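Long-range contact in uncharacterized conserved protein with double-stranded beta-helix domain (Klebsiella pneumoniae subsp. pneumoniae MGH 78578, PDB 3H8U), which is of unknown function but, as a small cupin-domain protein with a double-stranded beta-helix fold, probably binds a metal ion: residues Val41-Ala46 with Ile108-Val113. Sequence-based numbering, arbitrary orientation.
Sequences VVVWHA and IFVSVV
Val42 with Ser111 and Trp44 with Phe109 are the hydrogen-bonded pairs that join strands 41-46 and 108-113 as antiparallel neighbours, their axes 4.7 Å apart. Each pair exchanges two backbone bonds, from Ser111 N to Val42 O at 2.8 Å up to Phe109 N to Trp44 O at 3.1 Å. CA-H...O contacts supplement them: Val41 CA reaches Ser111 O at 3.3 Å, the oxygen that also accepts from Val42 N. On one face, Trp44 and Phe109 run alongside each other in the same direction. Phe109 CG stands between its own backbone N and carbonyl carbon (chi1 65°), and from there the ring lies against Trp44, whose CB sits over one face, 3.6 Å from the ring centroid, a CH-pi contact. The indole five-membered ring is nearly parallel to the phenyl, at 21°, but slid aside with little overlap; Trp64 also stacks on Phe109. Ser111 CB meets the indole edge, and a water in the indole plane accepts from Trp44 NE1 (3.1 Å) and donates to Ser111 OG, which also hydrogen-bonds Asp62. The other face is mostly aliphatic, with His45 at one end: Val41 CG1 meets Val110 CG1 at 3.9 Å, Ile108 CG1 and CD1 touch His45 CD2, and Val41, Val43, Val110 and Val112 pack against the second subunit. Such pairing of sequence-distant strands, here central strand 107-114 and inner neighbour 40-46 of a five-stranded antiparallel sheet, belongs to the cupin double-stranded beta-helix.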
loop_
_atom_site.group_PDB
_atom_site.type_symbol
_atom_site.label_atom_id
_atom_site.label_comp_id
_atom_site.label_asym_id
_atom_site.label_seq_id
_atom_site.Cartn_x
_atom_site.Cartn_y
_atom_site.Cartn_z
ATOM N N VAL A 41 5.490 7.099 1.796
ATOM C CA VAL A 41 4.147 6.588 1.966
ATOM C C VAL A 41 3.291 7.798 2.326
ATOM O O VAL A 41 3.613 8.533 3.308
ATOM C CB VAL A 41 4.090 5.526 3.108
ATOM C CG1 VAL A 41 2.647 5.050 3.356
ATOM C CG2 VAL A 41 5.004 4.341 2.802
ATOM N N VAL A 42 2.236 8.020 1.523
ATOM C CA VAL A 42 1.367 9.201 1.607
ATOM C C VAL A 42 -0.109 8.745 1.608
ATOM O O VAL A 42 -0.474 7.786 0.932
ATOM C CB VAL A 42 1.614 10.171 0.396
ATOM C CG1 VAL A 42 0.617 11.321 0.362
ATOM C CG2 VAL A 42 3.047 10.693 0.442
ATOM N N VAL A 43 -0.916 9.412 2.408
ATOM C CA VAL A 43 -2.371 9.231 2.394
ATOM C C VAL A 43 -2.966 10.429 1.647
ATOM O O VAL A 43 -2.770 11.595 2.047
ATOM C CB VAL A 43 -2.936 9.120 3.819
ATOM C CG1 VAL A 43 -4.454 9.297 3.806
ATOM C CG2 VAL A 43 -2.550 7.778 4.421
ATOM N N TRP A 44 -3.671 10.125 0.559
ATOM C CA TRP A 44 -4.363 11.091 -0.228
ATOM C C TRP A 44 -5.887 10.992 -0.032
ATOM O O TRP A 44 -6.429 9.905 0.100
ATOM C CB TRP A 44 -4.058 10.877 -1.704
ATOM C CG TRP A 44 -2.681 11.235 -2.097
ATOM C CD1 TRP A 44 -1.648 10.370 -2.295
ATOM C CD2 TRP A 44 -2.170 12.542 -2.342
ATOM N NE1 TRP A 44 -0.530 11.053 -2.666
ATOM C CE2 TRP A 44 -0.812 12.392 -2.708
ATOM C CE3 TRP A 44 -2.718 13.814 -2.303
ATOM C CZ2 TRP A 44 -0.003 13.479 -3.036
ATOM C CZ3 TRP A 44 -1.906 14.912 -2.623
ATOM C CH2 TRP A 44 -0.571 14.731 -2.990
ATOM N N HIS A 45 -6.529 12.152 -0.054
ATOM C CA HIS A 45 -7.985 12.277 0.075
ATOM C C HIS A 45 -8.471 13.274 -0.972
ATOM O O HIS A 45 -7.938 14.362 -1.090
ATOM C CB HIS A 45 -8.341 12.756 1.492
ATOM C CG HIS A 45 -9.800 13.071 1.697
ATOM N ND1 HIS A 45 -10.437 14.152 1.116
ATOM C CD2 HIS A 45 -10.737 12.444 2.447
ATOM C CE1 HIS A 45 -11.701 14.172 1.508
ATOM N NE2 HIS A 45 -11.917 13.120 2.275
ATOM N N ALA A 46 -9.494 12.891 -1.728
ATOM C CA ALA A 46 -10.159 13.802 -2.646
ATOM C C ALA A 46 -11.668 13.748 -2.454
ATOM O O ALA A 46 -12.267 12.681 -2.400
ATOM C CB ALA A 46 -9.787 13.486 -4.114
ATOM N N ILE A 108 -10.095 7.843 -1.078
ATOM C CA ILE A 108 -8.945 7.807 -0.193
ATOM C C ILE A 108 -8.042 6.645 -0.582
ATOM O O ILE A 108 -8.495 5.500 -0.718
ATOM C CB ILE A 108 -9.398 7.703 1.306
ATOM C CG1 ILE A 108 -10.259 8.897 1.702
ATOM C CG2 ILE A 108 -8.191 7.604 2.240
ATOM C CD1 ILE A 108 -10.923 8.781 3.047
ATOM N N PHE A 109 -6.759 6.940 -0.737
ATOM C CA PHE A 109 -5.789 5.918 -1.091
ATOM C C PHE A 109 -4.448 6.163 -0.436
ATOM O O PHE A 109 -4.145 7.261 0.011
ATOM C CB PHE A 109 -5.631 5.762 -2.615
ATOM C CG PHE A 109 -5.060 6.943 -3.297
ATOM C CD1 PHE A 109 -5.878 8.018 -3.646
ATOM C CD2 PHE A 109 -3.722 6.998 -3.621
ATOM C CE1 PHE A 109 -5.369 9.112 -4.303
ATOM C CE2 PHE A 109 -3.191 8.111 -4.272
ATOM C CZ PHE A 109 -4.032 9.159 -4.637
ATOM N N VAL A 110 -3.694 5.077 -0.369
ATOM C CA VAL A 110 -2.359 5.073 0.157
ATOM C C VAL A 110 -1.456 4.934 -1.056
ATOM O O VAL A 110 -1.532 3.949 -1.791
ATOM C CB VAL A 110 -2.141 3.904 1.114
ATOM C CG1 VAL A 110 -0.616 3.817 1.524
ATOM C CG2 VAL A 110 -3.055 4.041 2.328
ATOM N N SER A 111 -0.582 5.918 -1.214
ATOM C CA SER A 111 0.457 5.921 -2.228
ATOM C C SER A 111 1.827 5.523 -1.656
ATOM O O SER A 111 2.280 6.121 -0.664
ATOM C CB SER A 111 0.579 7.326 -2.823
ATOM O OG SER A 111 1.793 7.477 -3.530
ATOM N N VAL A 112 2.471 4.552 -2.313
ATOM C CA VAL A 112 3.839 4.182 -2.000
ATOM C C VAL A 112 4.693 4.466 -3.239
ATOM O O VAL A 112 4.575 3.760 -4.235
ATOM C CB VAL A 112 3.964 2.706 -1.576
ATOM C CG1 VAL A 112 5.455 2.368 -1.184
ATOM C CG2 VAL A 112 2.992 2.391 -0.429
ATOM N N VAL A 113 5.530 5.502 -3.144
ATOM C CA VAL A 113 6.479 5.851 -4.205
ATOM C C VAL A 113 7.838 5.270 -3.871
ATOM O O VAL A 113 8.319 5.451 -2.744
ATOM C CB VAL A 113 6.578 7.374 -4.361
ATOM C CG1 VAL A 113 7.707 7.774 -5.306
ATOM C CG2 VAL A 113 5.232 7.913 -4.888
HETATM O O HOH W 1 2.331 10.419 -3.630
#